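Local coordinates for protein AT-less polyketide synthase (Streptomyces platensis subsp. rosaceus, PDB 4QYR) that probably catalyses condensation of carrier-bound acyl chains to extend a polyketide, as a ketosynthase domain of the isomigrastatin synthase MgsE, at residues 34-38 / 349-353; 71-77 / 598-604; 159-163 / 544-548; 451-455 / 506-510; 476-480 / 513-517. All coordinates share one frame; numbering follows the deposited sequence.

Interaction 1 (34-38 / 349-353); sequences GEDLI and TNIGH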
# COMPACT_ATOMS: atom_id res chain seq x y z
N GLY A 34 22.82 13.31 -23.16
CA GLY A 34 23.43 13.75 -21.93
C GLY A 34 22.90 15.11 -21.54
O GLY A 34 23.63 15.99 -21.08
N GLU A 35 21.60 15.28 -21.74
CA GLU A 35 20.92 16.51 -21.39
C GLU A 35 20.65 16.56 -19.88
O GLU A 35 20.19 15.58 -19.28
CB GLU A 35 19.62 16.62 -22.18
CG GLU A 35 19.33 17.97 -22.80
CD GLU A 35 18.14 17.91 -23.75
OE1 GLU A 35 17.04 18.40 -23.39
OE2 GLU A 35 18.30 17.35 -24.86
N ASP A 36 20.95 17.70 -19.26
CA ASP A 36 20.65 17.90 -17.85
C ASP A 36 19.41 18.79 -17.73
O ASP A 36 19.43 19.97 -18.09
CB ASP A 36 21.86 18.50 -17.12
CG ASP A 36 21.52 19.00 -15.72
OD1 ASP A 36 21.40 18.16 -14.78
OD2 ASP A 36 21.38 20.24 -15.57
N LEU A 37 18.33 18.21 -17.22
CA LEU A 37 17.01 18.82 -17.30
C LEU A 37 16.56 19.49 -16.02
O LEU A 37 15.38 19.75 -15.84
CB LEU A 37 15.99 17.76 -17.70
CG LEU A 37 16.54 17.03 -18.91
CD1 LEU A 37 15.94 15.65 -19.04
CD2 LEU A 37 16.28 17.88 -20.13
N ILE A 38 17.49 19.74 -15.12
CA ILE A 38 17.12 20.41 -13.90
C ILE A 38 16.97 21.90 -14.17
O ILE A 38 17.77 22.50 -14.89
CB ILE A 38 18.13 20.12 -12.77
CG1 ILE A 38 17.80 18.77 -12.13
CG2 ILE A 38 18.09 21.19 -11.70
CD1 ILE A 38 18.73 17.65 -12.56
N THR A 349 20.92 11.67 -12.62
CA THR A 349 21.90 12.68 -13.00
C THR A 349 21.33 13.53 -14.13
O THR A 349 21.80 14.65 -14.38
CB THR A 349 23.21 12.05 -13.44
OG1 THR A 349 22.96 11.23 -14.59
CG2 THR A 349 23.76 11.17 -12.34
N ASN A 350 20.32 12.99 -14.80
CA ASN A 350 19.68 13.69 -15.90
C ASN A 350 18.48 14.50 -15.46
O ASN A 350 18.29 15.63 -15.90
CB ASN A 350 19.22 12.69 -16.98
CG ASN A 350 20.37 11.98 -17.65
OD1 ASN A 350 20.74 10.86 -17.26
ND2 ASN A 350 20.93 12.61 -18.68
N ILE A 351 17.68 13.91 -14.59
CA ILE A 351 16.35 14.42 -14.29
C ILE A 351 16.14 14.65 -12.82
O ILE A 351 15.07 15.07 -12.40
CB ILE A 351 15.24 13.45 -14.75
CG1 ILE A 351 15.32 12.17 -13.90
CG2 ILE A 351 15.36 13.18 -16.23
CD1 ILE A 351 14.20 11.17 -14.12
N GLY A 352 17.14 14.32 -12.02
CA GLY A 352 17.06 14.52 -10.59
C GLY A 352 16.33 13.38 -9.97
O GLY A 352 16.09 12.36 -10.62
N HIS A 353 15.95 13.55 -8.70
CA HIS A 353 15.37 12.47 -7.93
C HIS A 353 13.85 12.58 -7.80
O HIS A 353 13.33 13.32 -6.95
CB HIS A 353 16.02 12.42 -6.56
CG HIS A 353 15.43 11.38 -5.66
ND1 HIS A 353 15.71 11.33 -4.31
CD2 HIS A 353 14.58 10.36 -5.91
CE1 HIS A 353 15.05 10.31 -3.78
NE2 HIS A 353 14.35 9.72 -4.73

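Interaction 2 (71-77 / 598-604); sequences DRFDADF and FACDRYW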
# COMPACT_ATOMS: atom_id res chain seq x y z
N ASP A 71 -0.53 22.29 -14.31
CA ASP A 71 -1.85 22.81 -14.00
C ASP A 71 -2.84 22.45 -15.10
O ASP A 71 -4.00 22.85 -15.04
CB ASP A 71 -1.82 24.33 -13.80
CG ASP A 71 -1.17 25.07 -14.96
OD1 ASP A 71 -0.13 24.60 -15.47
OD2 ASP A 71 -1.70 26.14 -15.34
N ARG A 72 -2.39 21.70 -16.10
CA ARG A 72 -3.23 21.40 -17.25
C ARG A 72 -3.84 20.02 -17.13
O ARG A 72 -3.22 19.11 -16.55
CB ARG A 72 -2.43 21.54 -18.54
CG ARG A 72 -1.57 22.76 -18.56
CD ARG A 72 -2.41 23.99 -18.84
NE ARG A 72 -1.76 25.21 -18.37
CZ ARG A 72 -1.91 26.39 -18.95
NH1 ARG A 72 -1.29 27.46 -18.45
NH2 ARG A 72 -2.66 26.51 -20.04
N PHE A 73 -5.05 19.85 -17.66
CA PHE A 73 -5.84 18.63 -17.45
C PHE A 73 -7.09 18.66 -18.31
O PHE A 73 -7.71 19.70 -18.46
CB PHE A 73 -6.22 18.50 -15.98
CG PHE A 73 -7.05 17.27 -15.66
CD1 PHE A 73 -6.59 16.01 -16.00
CD2 PHE A 73 -8.26 17.39 -14.98
CE1 PHE A 73 -7.33 14.87 -15.69
CE2 PHE A 73 -9.01 16.27 -14.67
CZ PHE A 73 -8.54 15.00 -15.03
N ASP A 74 -7.45 17.50 -18.86
CA ASP A 74 -8.65 17.40 -19.68
C ASP A 74 -9.77 16.87 -18.80
O ASP A 74 -9.98 15.66 -18.73
CB ASP A 74 -8.41 16.49 -20.87
CG ASP A 74 -9.38 16.72 -21.99
OD1 ASP A 74 -10.40 17.43 -21.79
OD2 ASP A 74 -9.11 16.19 -23.10
N ALA A 75 -10.47 17.77 -18.11
CA ALA A 75 -11.44 17.36 -17.11
C ALA A 75 -12.72 16.88 -17.78
O ALA A 75 -13.43 16.04 -17.23
CB ALA A 75 -11.74 18.48 -16.15
N ASP A 76 -13.01 17.39 -18.97
CA ASP A 76 -14.18 16.89 -19.71
C ASP A 76 -14.00 15.48 -20.19
O ASP A 76 -14.96 14.73 -20.31
CB ASP A 76 -14.48 17.78 -20.90
CG ASP A 76 -14.69 19.19 -20.50
OD1 ASP A 76 -15.86 19.59 -20.37
OD2 ASP A 76 -13.67 19.87 -20.26
N PHE A 77 -12.76 15.12 -20.49
CA PHE A 77 -12.47 13.78 -20.91
C PHE A 77 -12.97 12.79 -19.85
O PHE A 77 -13.53 11.74 -20.18
CB PHE A 77 -10.98 13.62 -21.16
CG PHE A 77 -10.60 12.30 -21.75
CD1 PHE A 77 -10.41 12.17 -23.11
CD2 PHE A 77 -10.43 11.19 -20.95
CE1 PHE A 77 -10.06 10.96 -23.64
CE2 PHE A 77 -10.09 9.99 -21.48
CZ PHE A 77 -9.91 9.87 -22.83
N PHE A 598 -4.88 15.03 -25.10
CA PHE A 598 -5.67 15.65 -24.04
C PHE A 598 -5.64 17.17 -24.11
O PHE A 598 -4.57 17.74 -24.31
CB PHE A 598 -5.16 15.21 -22.68
CG PHE A 598 -5.27 13.74 -22.42
CD1 PHE A 598 -6.48 13.18 -22.02
CD2 PHE A 598 -4.16 12.93 -22.52
CE1 PHE A 598 -6.58 11.81 -21.74
CE2 PHE A 598 -4.26 11.57 -22.24
CZ PHE A 598 -5.47 11.01 -21.85
N ALA A 599 -6.80 17.80 -23.94
CA ALA A 599 -6.91 19.26 -23.90
C ALA A 599 -6.04 19.87 -22.79
O ALA A 599 -5.82 19.25 -21.75
CB ALA A 599 -8.34 19.68 -23.72
N CYS A 600 -5.56 21.09 -23.03
CA CYS A 600 -4.67 21.78 -22.11
C CYS A 600 -5.41 22.85 -21.31
O CYS A 600 -5.00 24.01 -21.29
CB CYS A 600 -3.49 22.43 -22.86
SG CYS A 600 -2.28 21.28 -23.58
N ASP A 601 -6.51 22.46 -20.67
CA ASP A 601 -7.29 23.39 -19.87
C ASP A 601 -6.59 23.61 -18.53
O ASP A 601 -6.00 22.69 -17.99
CB ASP A 601 -8.72 22.87 -19.66
CG ASP A 601 -9.49 22.70 -20.98
OD1 ASP A 601 -9.44 23.60 -21.86
OD2 ASP A 601 -10.17 21.66 -21.11
N ARG A 602 -6.65 24.83 -18.01
CA ARG A 602 -5.99 25.14 -16.74
C ARG A 602 -6.89 24.93 -15.51
O ARG A 602 -7.95 25.54 -15.39
CB ARG A 602 -5.49 26.59 -16.75
CG ARG A 602 -4.89 27.01 -15.43
CD ARG A 602 -4.95 28.51 -15.24
NE ARG A 602 -4.64 28.96 -13.87
CZ ARG A 602 -3.46 28.82 -13.28
NH1 ARG A 602 -2.45 28.20 -13.90
NH2 ARG A 602 -3.28 29.29 -12.05
N TYR A 603 -6.46 24.07 -14.60
CA TYR A 603 -7.19 23.88 -13.34
C TYR A 603 -6.23 24.03 -12.17
O TYR A 603 -5.42 23.15 -11.89
CB TYR A 603 -7.88 22.51 -13.29
CG TYR A 603 -8.93 22.33 -14.36
CD1 TYR A 603 -10.25 22.70 -14.13
CD2 TYR A 603 -8.60 21.82 -15.61
CE1 TYR A 603 -11.22 22.55 -15.10
CE2 TYR A 603 -9.57 21.68 -16.60
CZ TYR A 603 -10.87 22.04 -16.34
OH TYR A 603 -11.84 21.90 -17.32
N TRP A 604 -6.32 25.18 -11.51
CA TRP A 604 -5.47 25.45 -10.37
C TRP A 604 -6.31 25.82 -9.14
O TRP A 604 -7.53 25.61 -9.11
CB TRP A 604 -4.47 26.56 -10.71
CG TRP A 604 -3.21 26.53 -9.87
CD1 TRP A 604 -2.77 27.51 -9.02
CD2 TRP A 604 -2.26 25.47 -9.79
NE1 TRP A 604 -1.59 27.12 -8.42
CE2 TRP A 604 -1.26 25.87 -8.87
CE3 TRP A 604 -2.16 24.20 -10.39
CZ2 TRP A 604 -0.18 25.06 -8.55
CZ3 TRP A 604 -1.08 23.40 -10.07
CH2 TRP A 604 -0.10 23.83 -9.17

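Interaction 3 (159-163 / 544-548); sequences VLDVH and GVRRE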
# COMPACT_ATOMS: atom_id res chain seq x y z
N VAL A 159 -12.53 4.61 -13.43
CA VAL A 159 -12.53 5.02 -14.83
C VAL A 159 -12.46 3.83 -15.79
O VAL A 159 -13.13 3.82 -16.81
CB VAL A 159 -11.37 6.00 -15.11
CG1 VAL A 159 -11.09 6.09 -16.58
CG2 VAL A 159 -11.72 7.38 -14.55
N LEU A 160 -11.70 2.80 -15.43
CA LEU A 160 -11.49 1.66 -16.30
C LEU A 160 -12.49 0.53 -16.09
O LEU A 160 -12.52 -0.42 -16.87
CB LEU A 160 -10.09 1.12 -16.09
CG LEU A 160 -9.01 2.18 -16.36
CD1 LEU A 160 -7.62 1.58 -16.34
CD2 LEU A 160 -9.30 2.88 -17.69
N ASP A 161 -13.30 0.65 -15.05
CA ASP A 161 -14.22 -0.42 -14.64
C ASP A 161 -13.51 -1.77 -14.49
O ASP A 161 -13.90 -2.76 -15.08
CB ASP A 161 -15.38 -0.55 -15.63
CG ASP A 161 -16.43 -1.58 -15.19
OD1 ASP A 161 -16.74 -1.67 -13.97
OD2 ASP A 161 -16.95 -2.31 -16.07
N VAL A 162 -12.46 -1.80 -13.69
CA VAL A 162 -11.82 -3.08 -13.38
C VAL A 162 -11.95 -3.39 -11.87
O VAL A 162 -12.27 -2.51 -11.09
CB VAL A 162 -10.38 -3.06 -13.79
CG1 VAL A 162 -10.31 -2.71 -15.24
CG2 VAL A 162 -9.65 -2.04 -12.97
N HIS A 163 -11.70 -4.64 -11.49
CA HIS A 163 -12.05 -5.13 -10.16
C HIS A 163 -10.92 -5.82 -9.43
O HIS A 163 -11.15 -6.50 -8.43
CB HIS A 163 -13.22 -6.09 -10.27
CG HIS A 163 -14.41 -5.50 -10.94
ND1 HIS A 163 -14.72 -5.75 -12.26
CD2 HIS A 163 -15.36 -4.65 -10.48
CE1 HIS A 163 -15.81 -5.08 -12.59
NE2 HIS A 163 -16.21 -4.39 -11.53
N GLY A 544 -21.43 2.35 -17.90
CA GLY A 544 -20.31 1.48 -17.58
C GLY A 544 -19.53 1.03 -18.82
O GLY A 544 -19.80 1.51 -19.92
N VAL A 545 -18.58 0.12 -18.63
CA VAL A 545 -17.80 -0.43 -19.75
C VAL A 545 -18.30 -1.82 -20.16
O VAL A 545 -18.19 -2.78 -19.39
CB VAL A 545 -16.28 -0.53 -19.40
CG1 VAL A 545 -15.54 -1.37 -20.43
CG2 VAL A 545 -15.65 0.86 -19.26
N ARG A 546 -18.83 -1.92 -21.38
CA ARG A 546 -19.31 -3.20 -21.89
C ARG A 546 -18.20 -4.03 -22.53
O ARG A 546 -17.84 -3.81 -23.69
CB ARG A 546 -20.45 -2.99 -22.91
CG ARG A 546 -21.18 -4.29 -23.29
CD ARG A 546 -22.58 -4.05 -23.85
NE ARG A 546 -22.77 -2.68 -24.34
CZ ARG A 546 -23.84 -1.94 -24.07
NH1 ARG A 546 -24.83 -2.42 -23.33
NH2 ARG A 546 -23.93 -0.71 -24.56
N ARG A 547 -17.66 -4.97 -21.76
CA ARG A 547 -16.64 -5.89 -22.25
C ARG A 547 -17.27 -7.07 -22.96
O ARG A 547 -16.57 -7.97 -23.44
CB ARG A 547 -15.78 -6.39 -21.11
CG ARG A 547 -14.83 -5.38 -20.58
CD ARG A 547 -14.14 -5.91 -19.36
NE ARG A 547 -14.16 -4.92 -18.30
CZ ARG A 547 -13.28 -3.93 -18.21
NH1 ARG A 547 -13.37 -3.05 -17.24
NH2 ARG A 547 -12.30 -3.84 -19.10
N GLU A 548 -18.60 -7.08 -23.00
CA GLU A 548 -19.34 -8.10 -23.73
C GLU A 548 -19.21 -7.87 -25.23
O GLU A 548 -19.03 -6.75 -25.68
CB GLU A 548 -20.82 -8.08 -23.35
CG GLU A 548 -21.09 -7.89 -21.87
CD GLU A 548 -22.56 -7.64 -21.59
OE1 GLU A 548 -23.16 -6.73 -22.22
OE2 GLU A 548 -23.14 -8.38 -20.76

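Interaction 4 (451-455 / 506-510); sequences APQAI and LGFVV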
# COMPACT_ATOMS: atom_id res chain seq x y z
N ALA A 451 -5.60 -7.46 -48.38
CA ALA A 451 -6.96 -7.34 -47.86
C ALA A 451 -7.28 -5.90 -47.44
O ALA A 451 -6.47 -5.25 -46.79
CB ALA A 451 -7.16 -8.28 -46.69
N PRO A 452 -8.48 -5.40 -47.81
CA PRO A 452 -8.88 -4.06 -47.37
C PRO A 452 -9.13 -4.01 -45.86
O PRO A 452 -9.62 -4.98 -45.27
CB PRO A 452 -10.16 -3.81 -48.16
CG PRO A 452 -10.73 -5.16 -48.36
CD PRO A 452 -9.54 -6.05 -48.59
N GLN A 453 -8.77 -2.90 -45.23
CA GLN A 453 -8.97 -2.77 -43.79
C GLN A 453 -9.70 -1.48 -43.43
O GLN A 453 -9.61 -0.48 -44.13
CB GLN A 453 -7.62 -2.85 -43.06
CG GLN A 453 -6.90 -4.18 -43.20
CD GLN A 453 -7.63 -5.29 -42.48
OE1 GLN A 453 -8.36 -5.03 -41.53
NE2 GLN A 453 -7.44 -6.53 -42.93
N ALA A 454 -10.40 -1.54 -42.30
CA ALA A 454 -11.23 -0.44 -41.82
C ALA A 454 -10.47 0.46 -40.87
O ALA A 454 -10.06 0.02 -39.80
CB ALA A 454 -12.46 -0.99 -41.13
N ILE A 455 -10.29 1.72 -41.23
CA ILE A 455 -9.60 2.65 -40.35
C ILE A 455 -10.57 3.52 -39.57
O ILE A 455 -11.46 4.15 -40.13
CB ILE A 455 -8.63 3.54 -41.11
CG1 ILE A 455 -7.44 2.69 -41.54
CG2 ILE A 455 -8.18 4.70 -40.24
CD1 ILE A 455 -6.16 3.46 -41.66
N LEU A 506 -14.57 9.22 -36.68
CA LEU A 506 -14.12 9.20 -38.09
C LEU A 506 -13.88 7.76 -38.54
O LEU A 506 -13.31 6.96 -37.80
CB LEU A 506 -12.83 10.00 -38.25
CG LEU A 506 -12.05 9.93 -39.57
CD1 LEU A 506 -12.89 10.40 -40.72
CD2 LEU A 506 -10.79 10.78 -39.50
N GLY A 507 -14.28 7.42 -39.76
CA GLY A 507 -14.00 6.10 -40.30
C GLY A 507 -13.88 6.09 -41.82
O GLY A 507 -14.52 6.89 -42.51
N PHE A 508 -13.06 5.17 -42.34
CA PHE A 508 -12.93 4.98 -43.78
C PHE A 508 -12.24 3.66 -44.09
O PHE A 508 -11.84 2.97 -43.18
CB PHE A 508 -12.19 6.14 -44.44
CG PHE A 508 -10.80 6.38 -43.92
CD1 PHE A 508 -9.70 6.05 -44.68
CD2 PHE A 508 -10.60 7.00 -42.70
CE1 PHE A 508 -8.42 6.29 -44.21
CE2 PHE A 508 -9.32 7.25 -42.23
CZ PHE A 508 -8.23 6.89 -42.98
N VAL A 509 -12.13 3.30 -45.37
CA VAL A 509 -11.57 2.01 -45.78
C VAL A 509 -10.44 2.15 -46.81
O VAL A 509 -10.60 2.80 -47.84
CB VAL A 509 -12.66 1.07 -46.36
CG1 VAL A 509 -12.04 -0.23 -46.84
CG2 VAL A 509 -13.71 0.78 -45.31
N VAL A 510 -9.31 1.52 -46.51
CA VAL A 510 -8.13 1.61 -47.37
C VAL A 510 -7.69 0.24 -47.87
O VAL A 510 -8.09 -0.80 -47.33
CB VAL A 510 -6.94 2.24 -46.64
CG1 VAL A 510 -7.29 3.63 -46.14
CG2 VAL A 510 -6.49 1.33 -45.51

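Interaction 5 (476-480 / 513-517); sequences LDRAR and MDDVL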
# COMPACT_ATOMS: atom_id res chain seq x y z
N LEU A 476 2.76 8.58 -38.90
CA LEU A 476 2.75 7.51 -39.88
C LEU A 476 3.78 7.72 -40.97
O LEU A 476 4.31 6.76 -41.50
CB LEU A 476 1.36 7.35 -40.49
CG LEU A 476 0.35 6.57 -39.64
CD1 LEU A 476 -0.83 6.08 -40.48
CD2 LEU A 476 1.02 5.40 -38.89
N ASP A 477 4.09 8.97 -41.31
CA ASP A 477 4.98 9.17 -42.44
C ASP A 477 6.44 9.33 -42.00
O ASP A 477 7.34 9.00 -42.76
CB ASP A 477 4.55 10.35 -43.32
CG ASP A 477 4.88 11.71 -42.73
OD1 ASP A 477 5.16 11.80 -41.51
OD2 ASP A 477 4.89 12.69 -43.51
N ARG A 478 6.68 9.82 -40.79
CA ARG A 478 8.04 9.81 -40.29
C ARG A 478 8.46 8.37 -40.06
O ARG A 478 9.65 8.07 -39.92
CB ARG A 478 8.20 10.64 -39.01
CG ARG A 478 9.67 10.96 -38.70
CD ARG A 478 10.02 12.42 -39.04
NE ARG A 478 11.43 12.74 -38.77
CZ ARG A 478 11.94 13.97 -38.83
NH1 ARG A 478 13.23 14.18 -38.59
NH2 ARG A 478 11.16 15.00 -39.15
N ALA A 479 7.47 7.48 -40.03
CA ALA A 479 7.70 6.05 -39.91
C ALA A 479 7.75 5.41 -41.29
O ALA A 479 7.76 4.19 -41.41
CB ALA A 479 6.61 5.40 -39.06
N ARG A 480 7.76 6.23 -42.33
CA ARG A 480 8.04 5.70 -43.66
C ARG A 480 9.25 6.37 -44.25
O ARG A 480 9.99 5.76 -45.00
CB ARG A 480 6.85 5.85 -44.58
CG ARG A 480 5.70 4.93 -44.25
CD ARG A 480 4.79 4.83 -45.44
NE ARG A 480 4.89 6.04 -46.24
CZ ARG A 480 3.96 6.43 -47.11
NH1 ARG A 480 4.12 7.55 -47.81
NH2 ARG A 480 2.88 5.69 -47.29
N MSE A 513 -1.37 2.19 -47.71
CA MSE A 513 -1.19 3.11 -46.61
C MSE A 513 -0.99 4.56 -47.07
O MSE A 513 -1.07 5.49 -46.27
CB MSE A 513 -0.03 2.67 -45.72
CG MSE A 513 -0.16 3.26 -44.31
SE MSE A 513 1.43 3.39 -43.22
CE MSE A 513 1.64 5.32 -43.33
N ASP A 514 -0.75 4.78 -48.36
CA ASP A 514 -0.86 6.15 -48.83
C ASP A 514 -2.32 6.48 -49.06
O ASP A 514 -2.70 7.65 -49.11
CB ASP A 514 -0.02 6.39 -50.09
CG ASP A 514 1.47 6.32 -49.81
OD1 ASP A 514 2.11 7.39 -49.79
OD2 ASP A 514 1.99 5.20 -49.60
N ASP A 515 -3.14 5.44 -49.17
CA ASP A 515 -4.58 5.61 -49.13
C ASP A 515 -4.93 6.18 -47.75
O ASP A 515 -5.74 7.10 -47.62
CB ASP A 515 -5.30 4.28 -49.38
CG ASP A 515 -5.34 3.89 -50.85
OD1 ASP A 515 -4.33 4.12 -51.57
OD2 ASP A 515 -6.37 3.36 -51.29
N VAL A 516 -4.26 5.64 -46.74
CA VAL A 516 -4.41 6.10 -45.37
C VAL A 516 -3.91 7.52 -45.21
O VAL A 516 -4.67 8.42 -44.88
CB VAL A 516 -3.64 5.20 -44.39
CG1 VAL A 516 -3.74 5.74 -42.97
CG2 VAL A 516 -4.12 3.77 -44.47
N LEU A 517 -2.62 7.72 -45.47
CA LEU A 517 -2.00 9.03 -45.32
C LEU A 517 -2.68 10.15 -46.12
O LEU A 517 -2.73 11.31 -45.67
CB LEU A 517 -0.53 8.95 -45.73
CG LEU A 517 0.43 8.57 -44.62
CD1 LEU A 517 1.85 8.78 -45.10
CD2 LEU A 517 0.13 9.39 -43.40

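Interaction 1 (34-38 / 349-353)
N350 meets the loop 34-38 with two of its groups, one as donor and one as acceptor. Its side-chain ND2 gives a nearly straight hydrogen bond to E35 O (3.1 Å, N-H...O 168°). E35 O lies in the plane of the amide, although the nitrogen approaches tilted from the plane of the E35 carbonyl. With CG beside the backbone N (chi1 -65°), the amide reaches out from its short helix, 348-351, to this oxygen. The backbone oxygen of N350 accepts from L37 N at 2.9 Å.

D36 turns its carboxylate elsewhere: OD1 passes T349 O at 3.6 Å, a pair of acceptors without a bond, while OD2 makes a salt bridge with R223. T349 OG1 likewise finds its partner outside the two segments, S346 O. Apolar contacts flank these bonds. L37 CD1 rests on I351 CG2 at 3.8 Å, and I38 CD1 comes to 3.7 Å from the backbone N of G352.

The loop starts at G34, where a Schellman motif ends helix 24-33, and residues 350-353 spell the Asn-Ile-Gly-His sequence familiar from ketosynthases. Since the two cross-contact bonds pair an amide donor or backbone N-H with a carbonyl oxygen, the position of this sequence against the loop is set by neutral polar groups, with neither bond involving a charged group; the D36 carboxylate is held by R223.

Interaction 2 (71-77 / 598-604)
D71 and Y603 begin a short, weakly bonded antiparallel pairing that ties the C-terminal tail back onto the ketosynthase: Y603 N bonds to D71 O at 2.8 Å, and F73 N to D601 O at 3.0 Å in a bent bond (138°), with R72 and R602 as a non-hydrogen-bonded pair between them.

The close-packed part lies on the side of helices 82-86 and 90-106. There the Y603 ring turns an edge to F73 O, its CE2 3.3 Å from that oxygen, while A75 CB touches its CZ and OH. W604 CE3 lies 3.4 Å from D71 CB. F598 and F77 form a T-shaped stack, centroids 5.0 Å apart and planes at 68°: F598 CE1 stands over the centre of the F77 ring, and Y596 joins both rings from outside. A599 N binds D74 OD2 at 2.9 Å, coming from above the carboxylate plane.

The solvent side is looser. D71 OD2 makes a salt bridge with R602 NH1 through a weak, bent hydrogen bond, and R72 NE adds weak bonds to the same carboxylate, whose OD1 is also held by a bound glycerol, probably from the crystallisation liquor. R602 CB covers one face of the R72 guanidinium. At the other end, the carboxylates of D76 and D601 approach to 4.0 Å between their OD2 atoms, both residues touching a crystal neighbour.

The Y603 N and A599 N bonds and the aromatic packing are consistent with a definite seat for the tail, whereas the D71 carboxylate probably offsets part of the positive charge of R72 and R602, and the clustered aspartates may raise one another's proton affinity.

Interaction 3 (159-163 / 544-548)
V545 and D161 meet by van der Waals packing. The two side chains lie alongside one another, running opposite ways, with V545 CG2 making the aliphatic touch at 3.9 Å from D161 CB and V545 CB 3.8 Å from D161 OD2. V545 CG1 also lies over the centre of the R547 guanidinium face.

The polar part rests on R547, whose chain bends at its third torsion (chi3 -133°) to bring NH1 to the end of a helix. NH1 is modelled 2.8 Å from L160 O as a hydrogen bond, but it crowds a neighbouring atom and its exact place is doubtful. The ion pair with D161 OD2 is long and shares that uncertainty. The firmer partner of the D161 carboxylate is in the dimer: its OD1 accepts from the backbone N of R272 of the second subunit.

D161, with positive phi, is the C-prime residue of a Schellman motif that closes helix 149-160. The loop 544-548, between strand 532-535 and helix 553-561, lies at the C-terminal end of helix 149-160, beside helix 90-106, which L160 touches, and at the border with the second subunit.

Interaction 4 (451-455 / 506-510)
Strands 453-459 and 504-510 are neighbours in the three-stranded antiparallel sheet of the linker domain that follows the ketosynthase, with 504-510 in the middle. The short segments run at 154° to each other, their axes 4.7 Å apart at closest approach. Q453-V510 and I455-F508 are hydrogen-bonded pairs, and A454-V509 is the non-hydrogen-bonded pair between them.

Each hydrogen-bonded pair uses both of its backbone bonds. Q453 N reaches V510 O at 3.0 Å and V510 N returns to Q453 O at 3.1 Å; I455 N meets F508 O at 2.8 Å and F508 N meets I455 O at 2.9 Å. The regular ladder is supplemented by a CA-H...O contact from G507 to I455 O. A454 O, facing the outer side of this edge strand, is taken by Q496 NE2.

The face carrying I455, F508 and V510 is packed against helix 513-524, where V516 touches both I455 and V510, and I455 additionally meets L491 of helix 488-497. The other face, with A454 and V509, lies against L564 of helix 564-572, so the sheet is sandwiched between helices at this point.

The I455 and F508 side chains extend together from the same face of the sheet. The phenyl group sits with CG between its backbone N and carbonyl carbon (chi1 59°), which turns a ring face to the isoleucine. I455 CB stands 4.0 Å from the ring centroid, 16° off the ring normal, in a CH-pi contact, and its CG2 branch touches the rim at CE2.

Interaction 5 (476-480 / 513-517)
L476, in the last turn of helix 462-478, and R480, just beyond its end, pack against the early part of helix 513-524, a helix-helix contact within the linker domain that follows the ketosynthase.

The R480 side chain can be followed outward. Its CB points toward the other helix and starts the chain in that direction. CG then skims the methyl CE of M513, here selenomethionine, and CD settles closer to it, at 3.8 Å. A bend at the third torsion (chi3 -27°) swings the guanidinium past this methyl to D514. CZ carries the flat group, one face of which is covered by L517 CD1, standing over its centre. NH1 bonds to D514 OD1 at 2.8 Å, reaching it on the syn side, 34° out of the carboxylate plane, while NH2 pairs with OD2 of the same aspartate in a weak, bent hydrogen bond. The two planes are 33° apart, so this two-pronged salt bridge is not coplanar. D514 is exposed here, and R480 also touches a crystal neighbour, so lattice packing may influence the pose of the arginine.

Beneath the salt bridge the contact is apolar. L517 spreads its two methyl branches, CD1 onto D477 CB and CD2 onto L476 CB, while V516 CG1 meets L476 CD1 at 3.8 Å, the valine lying crosswise to the leucine. M513, bent at its own third torsion, brings its methyl CE in between the leucine and the arginine, 3.5 Å from L476 CB.

In the fold
The contacts fall into three groups. Interaction 1 lies within the ketosynthase and interactions 4 and 5 within the linker domain, while interactions 2 and 3 bring later parts of the chain back onto the ketosynthase. Interactions 4 and 5 have centres 14 Å apart and touch through V516; their segments alternate along the chain, so sheet and helices form one unit. Both are nested within the loop closed by interaction 3, itself nested within that of interaction 2, their centres 24 Å apart. Interaction 1 crosses interactions 2 and 3 in chain order and stands about 43 Å from interaction 4, centre to centre. Later parts of the chain thus return to the ketosynthase at two separate places, residues 544-548 and the tail 598-604.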